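Local coordinates for aldehyde dehydrogenase 12 (Zea mays, PDB 6D97), which oxidises L-glutamate gamma-semialdehyde to L-glutamate with NAD+ as the last enzyme of proline catabolism in plants, at residues Y311-C316 / K350-R355; G344-M349 / K388-G393. All coordinates share one frame; numbering follows the deposited sequence.

Contact 1. Residues Y311-C316 / K350-R355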
loop_
_atom_site.group_PDB
_atom_site.type_symbol
_atom_site.label_atom_id
_atom_site.label_comp_id
_atom_site.label_asym_id
_atom_site.label_seq_id
_atom_site.Cartn_x
_atom_site.Cartn_y
_atom_site.Cartn_z
ATOM N N TYR A 311 4.500 5.096 -37.761
ATOM C CA TYR A 311 4.897 4.663 -36.426
ATOM C C TYR A 311 4.386 3.261 -36.124
ATOM O O TYR A 311 5.122 2.427 -35.584
ATOM C CB TYR A 311 4.389 5.648 -35.372
ATOM C CG TYR A 311 4.953 5.385 -33.990
ATOM C CD1 TYR A 311 4.384 4.432 -33.151
ATOM C CD2 TYR A 311 6.060 6.087 -33.527
ATOM C CE1 TYR A 311 4.903 4.187 -31.892
ATOM C CE2 TYR A 311 6.583 5.850 -32.270
ATOM C CZ TYR A 311 6.002 4.899 -31.458
ATOM O OH TYR A 311 6.522 4.661 -30.207
ATOM N N VAL A 312 3.120 2.989 -36.454
ATOM C CA VAL A 312 2.537 1.678 -36.182
ATOM C C VAL A 312 3.263 0.596 -36.972
ATOM O O VAL A 312 3.506 -0.506 -36.465
ATOM C CB VAL A 312 1.028 1.691 -36.489
ATOM C CG1 VAL A 312 0.443 0.291 -36.366
ATOM C CG2 VAL A 312 0.315 2.654 -35.554
ATOM N N ALA A 313 3.626 0.891 -38.221
ATOM C CA ALA A 313 4.335 -0.092 -39.033
ATOM C C ALA A 313 5.695 -0.416 -38.430
ATOM O O ALA A 313 6.090 -1.585 -38.354
ATOM C CB ALA A 313 4.483 0.415 -40.468
ATOM N N TRP A 314 6.421 0.612 -37.987
ATOM C CA TRP A 314 7.730 0.400 -37.379
ATOM C C TRP A 314 7.627 -0.495 -36.153
ATOM O O TRP A 314 8.436 -1.411 -35.966
ATOM C CB TRP A 314 8.354 1.746 -37.017
ATOM C CG TRP A 314 9.562 1.664 -36.139
ATOM C CD1 TRP A 314 10.808 1.226 -36.488
ATOM C CD2 TRP A 314 9.646 2.062 -34.767
ATOM N NE1 TRP A 314 11.659 1.318 -35.412
ATOM C CE2 TRP A 314 10.969 1.828 -34.343
ATOM C CE3 TRP A 314 8.730 2.594 -33.854
ATOM C CZ2 TRP A 314 11.397 2.108 -33.047
ATOM C CZ3 TRP A 314 9.156 2.872 -32.568
ATOM C CH2 TRP A 314 10.477 2.628 -32.177
ATOM N N VAL A 315 6.620 -0.253 -35.312
ATOM C CA VAL A 315 6.448 -1.066 -34.114
ATOM C C VAL A 315 6.086 -2.495 -34.487
ATOM O O VAL A 315 6.534 -3.453 -33.845
ATOM C CB VAL A 315 5.389 -0.435 -33.194
ATOM C CG1 VAL A 315 5.132 -1.327 -32.003
ATOM C CG2 VAL A 315 5.848 0.933 -32.745
ATOM N N CYS A 316 5.277 -2.661 -35.536
ATOM C CA CYS A 316 4.946 -4.000 -36.012
ATOM C C CYS A 316 6.196 -4.751 -36.457
ATOM O O CYS A 316 6.356 -5.938 -36.154
ATOM C CB CYS A 316 3.934 -3.914 -37.155
ATOM S SG CYS A 316 2.205 -3.732 -36.645
ATOM N N LYS A 350 6.200 -4.727 -45.242
ATOM C CA LYS A 350 7.015 -5.479 -46.187
ATOM C C LYS A 350 8.369 -4.811 -46.388
ATOM O O LYS A 350 9.417 -5.461 -46.280
ATOM C CB LYS A 350 6.267 -5.618 -47.515
ATOM C CG LYS A 350 7.005 -6.415 -48.574
ATOM C CD LYS A 350 6.073 -6.814 -49.705
ATOM C CE LYS A 350 6.809 -7.582 -50.785
ATOM N NZ LYS A 350 7.902 -6.770 -51.384
ATOM N N LYS A 351 8.365 -3.503 -46.666
ATOM C CA LYS A 351 9.616 -2.778 -46.878
ATOM C C LYS A 351 10.496 -2.818 -45.635
ATOM O O LYS A 351 11.720 -2.968 -45.739
ATOM C CB LYS A 351 9.324 -1.333 -47.283
ATOM C CG LYS A 351 8.806 -1.183 -48.705
ATOM C CD LYS A 351 8.188 0.190 -48.938
ATOM C CE LYS A 351 7.680 0.337 -50.369
ATOM N NZ LYS A 351 6.874 1.575 -50.555
ATOM N N LEU A 352 9.889 -2.704 -44.449
ATOM C CA LEU A 352 10.670 -2.713 -43.216
ATOM C C LEU A 352 11.297 -4.076 -42.952
ATOM O O LEU A 352 12.421 -4.152 -42.445
ATOM C CB LEU A 352 9.798 -2.286 -42.036
ATOM C CG LEU A 352 9.426 -0.808 -41.966
ATOM C CD1 LEU A 352 8.328 -0.624 -40.943
ATOM C CD2 LEU A 352 10.645 -0.001 -41.586
ATOM N N SER A 353 10.600 -5.163 -43.298
ATOM C CA SER A 353 11.173 -6.493 -43.102
ATOM C C SER A 353 12.345 -6.747 -44.044
ATOM O O SER A 353 13.242 -7.531 -43.713
ATOM C CB SER A 353 10.104 -7.569 -43.296
ATOM O OG SER A 353 9.743 -7.694 -44.662
ATOM N N GLU A 354 12.365 -6.090 -45.206
ATOM C CA GLU A 354 13.363 -6.377 -46.231
ATOM C C GLU A 354 14.661 -5.604 -46.047
ATOM O O GLU A 354 15.638 -5.906 -46.740
ATOM C CB GLU A 354 12.786 -6.095 -47.621
ATOM C CG GLU A 354 11.754 -7.126 -48.053
ATOM C CD GLU A 354 10.791 -6.607 -49.101
ATOM O OE1 GLU A 354 10.098 -7.441 -49.726
ATOM O OE2 GLU A 354 10.721 -5.375 -49.296
ATOM N N ARG A 355 14.702 -4.623 -45.149
ATOM C CA ARG A 355 15.965 -3.993 -44.793
ATOM C C ARG A 355 16.648 -4.689 -43.622
ATOM O O ARG A 355 17.722 -4.250 -43.199
ATOM C CB ARG A 355 15.761 -2.505 -44.478
ATOM C CG ARG A 355 14.790 -2.225 -43.360
ATOM C CD ARG A 355 14.910 -0.787 -42.884
ATOM N NE ARG A 355 14.359 -0.617 -41.540
ATOM C CZ ARG A 355 14.368 0.524 -40.858
ATOM N NH1 ARG A 355 14.904 1.614 -41.390
ATOM N NH2 ARG A 355 13.838 0.572 -39.641
#

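Contact 2. Residues G344-M349 / K388-G393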
loop_
_atom_site.group_PDB
_atom_site.type_symbol
_atom_site.label_atom_id
_atom_site.label_comp_id
_atom_site.label_asym_id
_atom_site.label_seq_id
_atom_site.Cartn_x
_atom_site.Cartn_y
_atom_site.Cartn_z
ATOM N N GLY A 344 -1.742 1.546 -46.331
ATOM C CA GLY A 344 -0.357 1.327 -46.685
ATOM C C GLY A 344 0.465 0.646 -45.612
ATOM O O GLY A 344 1.690 0.555 -45.758
ATOM N N LEU A 345 -0.172 0.164 -44.541
ATOM C CA LEU A 345 0.560 -0.434 -43.429
ATOM C C LEU A 345 1.311 -1.686 -43.864
ATOM O O LEU A 345 2.515 -1.817 -43.616
ATOM C CB LEU A 345 -0.402 -0.768 -42.289
ATOM C CG LEU A 345 0.223 -1.623 -41.187
ATOM C CD1 LEU A 345 1.020 -0.754 -40.233
ATOM C CD2 LEU A 345 -0.831 -2.422 -40.452
ATOM N N LEU A 346 0.608 -2.629 -44.500
ATOM C CA LEU A 346 1.242 -3.877 -44.914
ATOM C C LEU A 346 2.382 -3.622 -45.889
ATOM O O LEU A 346 3.414 -4.301 -45.844
ATOM C CB LEU A 346 0.206 -4.816 -45.536
ATOM C CG LEU A 346 -0.708 -5.581 -44.577
ATOM C CD1 LEU A 346 -1.704 -6.434 -45.356
ATOM C CD2 LEU A 346 0.121 -6.439 -43.627
ATOM N N GLU A 347 2.211 -2.640 -46.779
ATOM C CA GLU A 347 3.281 -2.278 -47.705
ATOM C C GLU A 347 4.509 -1.782 -46.955
ATOM O O GLU A 347 5.641 -2.152 -47.290
ATOM C CB GLU A 347 2.786 -1.222 -48.696
ATOM C CG GLU A 347 1.797 -1.743 -49.733
ATOM C CD GLU A 347 0.423 -2.039 -49.149
ATOM O OE1 GLU A 347 0.145 -1.575 -48.021
ATOM O OE2 GLU A 347 -0.374 -2.738 -49.814
ATOM N N LYS A 348 4.305 -0.951 -45.927
ATOM C CA LYS A 348 5.428 -0.485 -45.119
ATOM C C LYS A 348 6.035 -1.624 -44.309
ATOM O O LYS A 348 7.257 -1.675 -44.127
ATOM C CB LYS A 348 4.987 0.651 -44.198
ATOM C CG LYS A 348 4.498 1.888 -44.929
ATOM C CD LYS A 348 3.744 2.819 -43.990
ATOM C CE LYS A 348 3.177 4.022 -44.727
ATOM N NZ LYS A 348 4.244 4.920 -45.251
ATOM N N MET A 349 5.201 -2.548 -43.819
ATOM C CA MET A 349 5.721 -3.699 -43.087
ATOM C C MET A 349 6.594 -4.569 -43.979
ATOM O O MET A 349 7.620 -5.101 -43.535
ATOM C CB MET A 349 4.569 -4.519 -42.503
ATOM C CG MET A 349 4.025 -3.975 -41.191
ATOM S SD MET A 349 2.450 -4.712 -40.708
ATOM C CE MET A 349 2.913 -6.429 -40.513
ATOM N N LYS A 388 -2.309 -16.478 -47.969
ATOM C CA LYS A 388 -1.268 -16.058 -48.895
ATOM C C LYS A 388 -0.088 -15.499 -48.115
ATOM O O LYS A 388 -0.270 -14.870 -47.069
ATOM C CB LYS A 388 -1.792 -15.013 -49.890
ATOM C CG LYS A 388 -2.484 -13.824 -49.246
ATOM C CD LYS A 388 -2.921 -12.801 -50.284
ATOM C CE LYS A 388 -3.595 -11.599 -49.631
ATOM N NZ LYS A 388 -4.036 -10.588 -50.638
ATOM N N VAL A 389 1.116 -15.743 -48.628
ATOM C CA VAL A 389 2.320 -15.143 -48.065
ATOM C C VAL A 389 2.328 -13.658 -48.405
ATOM O O VAL A 389 2.264 -13.275 -49.579
ATOM C CB VAL A 389 3.582 -15.833 -48.596
ATOM C CG1 VAL A 389 4.836 -15.194 -47.995
ATOM C CG2 VAL A 389 3.532 -17.320 -48.305
ATOM N N LEU A 390 2.401 -12.812 -47.376
ATOM C CA LEU A 390 2.461 -11.374 -47.607
ATOM C C LEU A 390 3.881 -10.920 -47.925
ATOM O O LEU A 390 4.085 -10.100 -48.828
ATOM C CB LEU A 390 1.906 -10.624 -46.396
ATOM C CG LEU A 390 0.418 -10.831 -46.098
ATOM C CD1 LEU A 390 0.062 -10.195 -44.764
ATOM C CD2 LEU A 390 -0.460 -10.276 -47.216
ATOM N N PHE A 391 4.871 -11.435 -47.198
ATOM C CA PHE A 391 6.266 -11.217 -47.557
ATOM C C PHE A 391 7.120 -12.291 -46.898
ATOM O O PHE A 391 6.664 -13.030 -46.023
ATOM C CB PHE A 391 6.748 -9.807 -47.182
ATOM C CG PHE A 391 6.345 -9.357 -45.803
ATOM C CD1 PHE A 391 7.120 -9.674 -44.699
ATOM C CD2 PHE A 391 5.211 -8.581 -45.621
ATOM C CE1 PHE A 391 6.761 -9.243 -43.435
ATOM C CE2 PHE A 391 4.842 -8.151 -44.359
ATOM C CZ PHE A 391 5.621 -8.480 -43.263
ATOM N N GLY A 392 8.370 -12.373 -47.348
ATOM C CA GLY A 392 9.265 -13.395 -46.832
ATOM C C GLY A 392 8.893 -14.769 -47.358
ATOM O O GLY A 392 8.476 -14.932 -48.510
ATOM N N GLY A 393 9.040 -15.774 -46.501
ATOM C CA GLY A 393 8.738 -17.138 -46.875
ATOM C C GLY A 393 9.874 -17.895 -47.522
ATOM O O GLY A 393 9.654 -19.011 -48.008
#

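Contact 1. Residues Y311-C316 / K350-R355
Leu-352 meets Ala-313 and the start of Trp-314 where two helices face each other, the nearest backbones being those of Trp-314 and Leu-352, whose CA atoms are 7.2 Å apart. The CB of Leu-352 points toward the helix of Ala-313, and chi1 of -73° sets CG beside the backbone N and opposite the carbonyl carbon, a turn that carries the branch across the interface. At the fork the methyls part company. CD1 of Leu-352 presses on the backbone, 3.6 Å from Ala-313 O. Trp-314 N is 3.7 Å from the same CD1 of Leu-352, so the contact is van der Waals packing against a peptide unit. This methyl also reaches the side chain of Ala-313, with CD1 of Leu-352 at 4.0 Å from CB of Ala-313. CD2 of Leu-352 instead lies over one face of the Arg-355 guanidinium, 3.5 Å above its plane and displaced toward the rim, so the guanidinium lies beside the leucine of its own segment.

The tip of Arg-355 is a looser neighbour of Trp-314. Its NH2 comes to the indole edge, near the ring plane, 4.4 Å from CD1 of Trp-314; the geometry does not put the charge over the ring. The stronger polar partner of this NH2 is the backbone O of Pro-544 of the second subunit. Trp-541 of that subunit also meets the rings of Tyr-311 and Trp-314, and its Leu-543 packs on Leu-352, so residues near the C-terminus of the second subunit pack on both helices here. Within the chain, helix 309-321 connects the parallel, adjacent strands 298-302 and 331-337 in a beta-alpha-beta crossover, and helix 345-354, which follows strand 331-337, packs alongside it.

Contact 2. Residues G344-M349 / K388-G393
Leu-346 and Leu-390 supply the aliphatic part of this helix-on-strand contact. The two side chains slant across each other, and CD1 of Leu-390 is addressed by both methyls of Leu-346: CD2 of Leu-346 is 3.9 Å from it and CD1 of Leu-346 4.2 Å. The side chain of Leu-346 does not start out toward the strand; its end gains the contact, with CG opposite the carbonyl carbon (chi1 -78°). Both leucines also rest on Val-440 of strand 437-443, which makes a small apolar cluster above the sheet.

Strand 388-391 is one of the two edge strands of the seven-stranded mixed sheet within this chain, running antiparallel to 411-414. Leu-390 and Phe-391 both lie opposite Ala-412, a classic beta bulge, and both direct CB toward the helix, whereas regular alternation would turn successive residues to opposite faces. Helix 345-349 passes over strand 388-391 with axes 9.2 Å apart and an angle of 66°.

The aromatic part is carried by Phe-391. CE2 of Phe-391 is 4.1 Å from CB of Met-349, while the backbone O of Met-349 stands over one face, 3.9 Å from CZ of Phe-391 and offset toward the rim. With chi1 at 45°, CG of Phe-391 sits between its backbone N and carbonyl carbon, which brings the ring up to the helix backbone. Replacing Phe-391 with an alanine would probably open a gap beside Met-349, leaving its CB and carbonyl without the ring they rest against. Farther along the sheet, Met-349 itself reaches Gln-438 and Leu-334.

Helix 345-354 serves both contacts, its later part turned to helix 309-321 in contact 1 and its earlier part to strand 388-391 in contact 2; the two centres lie 9 Å apart. The boundary is not sharp. Phe-391 of contact 2 also packs on two residues of contact 1, with its CD2 3.6 Å from CA of Lys-350 and its CD1 3.3 Å from OG of Ser-353. Conversely, Ala-313 of contact 1 rests on the first turn of the shared helix, its CA 3.6 Å from CD1 of Leu-345. Both contacts lie away from the NAD pocket; the second subunit reaches contact 1 but touches neither segment of contact 2.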